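Local coordinates for cysteine synthase (Fusobacterium nucleatum subsp. nucleatum strain ATCC 25586, PDB 5XEM) that produces hydrogen sulfide from L-cysteine by a pyridoxal 5'-phosphate-dependent beta-replacement that also yields L-lanthionine, at the interface of chains A and B. Numbering follows the deposited sequence. Chains: chain A/B, Cysteine synthase.

Contact 1: the interface of chains A and B. Residues chain A 107, 110-111; chain B 260-261, 266, 301.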
ATOM      1  N   LEU A 107       7.995  -9.809  -3.318  1.00 20.33           N
ATOM      2  CA  LEU A 107       6.579  -9.531  -3.397  1.00 20.29           C
ATOM      3  C   LEU A 107       5.970 -10.589  -4.271  1.00 19.45           C
ATOM      4  O   LEU A 107       4.992 -11.188  -3.890  1.00 18.36           O
ATOM      5  CB  LEU A 107       6.286  -8.134  -3.973  1.00 21.38           C
ATOM      6  CG  LEU A 107       6.461  -6.957  -3.017  1.00 23.05           C
ATOM      7  CD1 LEU A 107       6.593  -5.641  -3.785  1.00 23.77           C
ATOM      8  CD2 LEU A 107       5.307  -6.898  -2.026  1.00 23.87           C
ATOM      9  N   ALA A 110       5.784 -14.014  -2.680  1.00 14.79           N
ATOM     10  CA  ALA A 110       4.760 -14.054  -1.585  1.00 14.61           C
ATOM     11  C   ALA A 110       3.376 -14.482  -2.113  1.00 14.29           C
ATOM     12  O   ALA A 110       2.595 -15.130  -1.409  1.00 13.96           O
ATOM     13  CB  ALA A 110       4.649 -12.705  -0.906  1.00 14.78           C
ATOM     14  N   TYR A 111       3.071 -14.110  -3.360  1.00 14.45           N
ATOM     15  CA  TYR A 111       1.818 -14.480  -3.980  1.00 14.36           C
ATOM     16  C   TYR A 111       1.876 -15.844  -4.660  1.00 14.78           C
ATOM     17  O   TYR A 111       0.893 -16.270  -5.225  1.00 14.11           O
ATOM     18  CB  TYR A 111       1.394 -13.451  -5.021  1.00 14.96           C
ATOM     19  CG  TYR A 111       1.033 -12.095  -4.471  1.00 15.63           C
ATOM     20  CD1 TYR A 111      -0.112 -11.917  -3.722  1.00 15.56           C
ATOM     21  CD2 TYR A 111       1.846 -10.985  -4.718  1.00 16.58           C
ATOM     22  CE1 TYR A 111      -0.449 -10.673  -3.220  1.00 17.03           C
ATOM     23  CE2 TYR A 111       1.501  -9.732  -4.235  1.00 17.21           C
ATOM     24  CZ  TYR A 111       0.359  -9.578  -3.504  1.00 17.16           C
ATOM     25  OH  TYR A 111       0.021  -8.340  -2.998  1.00 18.74           O
TER
ATOM     26  N   SER B 260      -1.495 -14.662   1.447  1.00 10.35           N
ATOM     27  CA  SER B 260      -0.997 -14.099   0.209  1.00 10.44           C
ATOM     28  C   SER B 260      -1.092 -15.139  -0.926  1.00 10.96           C
ATOM     29  O   SER B 260      -1.539 -14.801  -2.005  1.00 10.07           O
ATOM     30  CB  SER B 260       0.420 -13.538   0.351  1.00 10.57           C
ATOM     31  OG  SER B 260       1.320 -14.496   0.877  1.00 10.82           O
ATOM     32  N   PHE B 261      -0.732 -16.381  -0.649  1.00 10.97           N
ATOM     33  CA  PHE B 261      -0.794 -17.455  -1.668  1.00 12.56           C
ATOM     34  C   PHE B 261      -2.229 -17.733  -2.151  1.00 11.73           C
ATOM     35  O   PHE B 261      -2.464 -17.969  -3.330  1.00 11.47           O
ATOM     36  CB  PHE B 261      -0.301 -18.786  -1.099  1.00 14.55           C
ATOM     37  CG  PHE B 261       1.177 -18.914  -0.924  1.00 17.38           C
ATOM     38  CD1 PHE B 261       2.070 -18.091  -1.558  1.00 18.62           C
ATOM     39  CD2 PHE B 261       1.671 -19.906  -0.079  1.00 21.15           C
ATOM     40  CE1 PHE B 261       3.424 -18.261  -1.404  1.00 20.32           C
ATOM     41  CE2 PHE B 261       3.044 -20.085   0.094  1.00 23.39           C
ATOM     42  CZ  PHE B 261       3.924 -19.257  -0.587  1.00 22.82           C
ATOM     43  N   LEU B 266      -1.887  -9.455   1.150  1.00 12.55           N
ATOM     44  CA  LEU B 266      -0.555  -9.301   1.674  1.00 13.14           C
ATOM     45  C   LEU B 266      -0.653  -8.501   2.963  1.00 11.98           C
ATOM     46  O   LEU B 266      -0.680  -7.279   2.953  1.00 11.07           O
ATOM     47  CB  LEU B 266       0.314  -8.573   0.657  1.00 14.42           C
ATOM     48  CG  LEU B 266       1.814  -8.707   0.799  1.00 16.94           C
ATOM     49  CD1 LEU B 266       2.288 -10.091   0.327  1.00 18.82           C
ATOM     50  CD2 LEU B 266       2.528  -7.602   0.013  1.00 17.85           C
ATOM     51  N   GLU B 301       4.159  -5.722   2.991  1.00 21.45           N
ATOM     52  CA  GLU B 301       5.357  -5.270   2.259  1.00 26.20           C
ATOM     53  C   GLU B 301       6.526  -4.936   3.172  1.00 25.72           C
ATOM     54  O   GLU B 301       7.683  -5.119   2.800  1.00 29.65           O
ATOM     55  CB  GLU B 301       5.059  -4.068   1.353  1.00 31.05           C
ATOM     56  CG  GLU B 301       4.040  -4.360   0.260  1.00 34.66           C
ATOM     57  CD  GLU B 301       2.594  -4.151   0.697  1.00 39.56           C
ATOM     58  OE1 GLU B 301       2.405  -3.671   1.835  1.00 45.13           O
ATOM     59  OE2 GLU B 301       1.662  -4.450  -0.088  1.00 46.16           O
TER
HETATM   60  O   HOH W   1      -0.792 -18.475  -5.243  1.00 14.49           O
HETATM   61  O   HOH W   2      -2.610  -7.854  -1.115  1.00 28.73           O

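Contact 2: the interface of chains A and B. Residues chain A 38, 43, 299, 301; chain B 43, 301.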
ATOM      1  N   GLY A  38      -0.733   3.744  -6.658  1.00 10.89           N
ATOM      2  CA  GLY A  38      -0.260   2.959  -5.543  1.00 11.29           C
ATOM      3  C   GLY A  38      -1.345   2.530  -4.571  1.00 12.00           C
ATOM      4  O   GLY A  38      -1.109   1.661  -3.763  1.00 13.44           O
ATOM      5  N   ARG A  43      -0.509  -2.327  -5.491  1.00 11.63           N
ATOM      6  CA  ARG A  43       0.349  -1.150  -5.269  1.00 12.25           C
ATOM      7  C   ARG A  43       0.864  -0.489  -6.551  1.00 11.18           C
ATOM      8  O   ARG A  43       1.736   0.356  -6.485  1.00 10.62           O
ATOM      9  CB  ARG A  43       1.500  -1.460  -4.325  1.00 14.27           C
ATOM     10  CG  ARG A  43       1.059  -1.981  -2.979  1.00 16.49           C
ATOM     11  CD  ARG A  43       0.299  -0.895  -2.292  1.00 20.12           C
ATOM     12  NE  ARG A  43      -0.136  -1.255  -0.945  1.00 23.16           N
ATOM     13  CZ  ARG A  43      -1.383  -1.207  -0.493  1.00 24.11           C
ATOM     14  NH1 ARG A  43      -2.411  -0.823  -1.307  1.00 25.59           N
ATOM     15  NH2 ARG A  43      -1.629  -1.563   0.752  1.00 24.91           N
ATOM     16  N   SER A 299       3.353   2.948  -5.643  1.00 13.52           N
ATOM     17  CA  SER A 299       3.747   3.510  -4.359  1.00 14.24           C
ATOM     18  C   SER A 299       5.237   3.236  -4.149  1.00 15.22           C
ATOM     19  O   SER A 299       5.837   2.395  -4.842  1.00 15.34           O
ATOM     20  CB  SER A 299       2.886   2.976  -3.230  1.00 15.76           C
ATOM     21  OG  SER A 299       3.238   1.656  -2.974  1.00 16.76           O
ATOM     22  N   GLU A 301       7.104   2.131  -1.463  1.00 16.59           N
ATOM     23  CA  GLU A 301       7.630   1.234  -0.429  1.00 19.24           C
ATOM     24  C   GLU A 301       8.670   0.274  -0.993  1.00 18.87           C
ATOM     25  O   GLU A 301       9.682   0.013  -0.369  1.00 18.19           O
ATOM     26  CB  GLU A 301       6.532   0.353   0.203  1.00 23.40           C
ATOM     27  CG  GLU A 301       5.304   1.042   0.730  1.00 28.45           C
ATOM     28  CD  GLU A 301       4.209   1.149  -0.312  1.00 33.15           C
ATOM     29  OE1 GLU A 301       4.416   1.906  -1.285  1.00 37.99           O
ATOM     30  OE2 GLU A 301       3.159   0.482  -0.178  1.00 36.97           O
TER
ATOM     31  N   ARG B  43      -0.246   2.778   5.453  1.00 11.94           N
ATOM     32  CA  ARG B  43      -0.140   1.336   5.357  1.00 12.94           C
ATOM     33  C   ARG B  43      -0.397   0.610   6.655  1.00 11.30           C
ATOM     34  O   ARG B  43      -0.117  -0.586   6.746  1.00 11.37           O
ATOM     35  CB  ARG B  43       1.184   0.905   4.736  1.00 14.56           C
ATOM     36  CG  ARG B  43       1.424   1.517   3.354  1.00 17.45           C
ATOM     37  CD  ARG B  43       0.483   0.908   2.342  1.00 19.77           C
ATOM     38  NE  ARG B  43       0.677   1.427   0.980  1.00 22.89           N
ATOM     39  CZ  ARG B  43      -0.236   2.059   0.252  1.00 24.43           C
ATOM     40  NH1 ARG B  43      -1.454   2.316   0.753  1.00 26.83           N
ATOM     41  NH2 ARG B  43       0.058   2.435  -0.984  1.00 25.67           N
ATOM     42  N   GLU B 301       4.159  -5.722   2.991  1.00 21.45           N
ATOM     43  CA  GLU B 301       5.357  -5.270   2.259  1.00 26.20           C
ATOM     44  C   GLU B 301       6.526  -4.936   3.172  1.00 25.72           C
ATOM     45  O   GLU B 301       7.683  -5.119   2.800  1.00 29.65           O
ATOM     46  CB  GLU B 301       5.059  -4.068   1.353  1.00 31.05           C
ATOM     47  CG  GLU B 301       4.040  -4.360   0.260  1.00 34.66           C
ATOM     48  CD  GLU B 301       2.594  -4.151   0.697  1.00 39.56           C
ATOM     49  OE1 GLU B 301       2.405  -3.671   1.835  1.00 45.13           O
ATOM     50  OE2 GLU B 301       1.662  -4.450  -0.088  1.00 46.16           O
TER

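Contact 1: the interface of chains A and B
The C-terminal end of helix 103-110 in chain A meets the end of helix 249-263 and the loop after it in chain B, at A:Ala110, B:Ser260 and B:Leu266. This is part of the two-fold interface of the dimer. The hydroxyl OG of B:Ser260 donates a hydrogen bond to the backbone O of A:Ala110 at 2.7 Å. It comes from above the carbonyl plane, 43° out of it, and so is not lined up with a lone pair. OG sits between the backbone N and the carbonyl carbon of its own residue (chi1 54°), which turns it toward this helix end. The ring of B:Phe261 lies near the same helix end.

B:Leu266 supplies the apolar part. Its CD2 touches CD2 of A:Leu107 at 3.5 Å, the two side chains crossing at about a right angle. Its other branch, CD1, lies 3.7 Å from CB of A:Ala110. A:Leu107 CD2 also rests against the aliphatic CG of B:Glu301 at 3.6 Å, but that side chain is poorly ordered.

The phenol OH of A:Tyr111 lies near CB of B:Leu266 and is linked weakly through a water to the B:Leu266 N. A second water joins O of A:Tyr111 (2.8 Å) to O of B:Phe261 (2.6 Å). The patch ties a helix end of one subunit to its partner and should help hold the dimer.

Contact 2: the interface of chains A and B
A:Arg43 and B:Arg43 take nearly the same torsions: CG lies anti to the carbonyl carbon (chi1 -57° in A:Arg43), and each chain bends at chi2. These bends bring the two guanidinium groups face to face. The side chains slide past each other in opposite directions, with the planes 12° apart and the CZ atoms 3.5 Å from each other. CZ of B:Arg43 lies over the centre of the A:Arg43 group, whereas NE of A:Arg43 is offset toward the rim of the B:Arg43 group.

Carboxylates flank the stacked pair. A:Glu301 is also bent at chi2, and its OE2 accepts a hydrogen bond from NE of B:Arg43 at 2.9 Å. The bond is fairly straight, 163° at the hydrogen. OE2 lies close to the guanidinium plane, but the N-H reaches it from well above the carboxylate plane. The same pair forms a salt bridge. OE2 of A:Glu301 also makes a longer salt bridge within its own chain, to NE of A:Arg43 at 3.8 Å. From chain B, OE2 of B:Glu301 forms another with NE of A:Arg43, also 3.8 Å, but less certain because the B:Glu301 side chain is poorly ordered. The acidic groups probably offset the like charges of the stacked arginines.

CB of A:Ser299 meets the edge of the B:Arg43 guanidinium in its plane, 3.7 Å from NH2. The O of A:Gly38 is near that NH2 as well, but the N-H points elsewhere.

The site lies at the two-fold centre of the dimer. Each Arg43 comes from the loop just before helix 46-60, and A:Glu301 starts the 3-10 helix 301-303 near the C-terminus.

Contact 1 and contact 2 have C-alpha centres about 12 Å apart and share B:Glu301, which takes part in each through a different portion of its side chain. The residue therefore lies where the mixed flank meets the charged centre of the interface, although its side chain is poorly ordered. Contact 1 has a twin with the chains exchanged, so two such flanks accompany the central contact 2, where equivalent residues of both chains meet. Together they engage an early loop, helices 103-110 and 249-263, and the C-terminal segment. Residues far apart in the sequence thus come together at one interface.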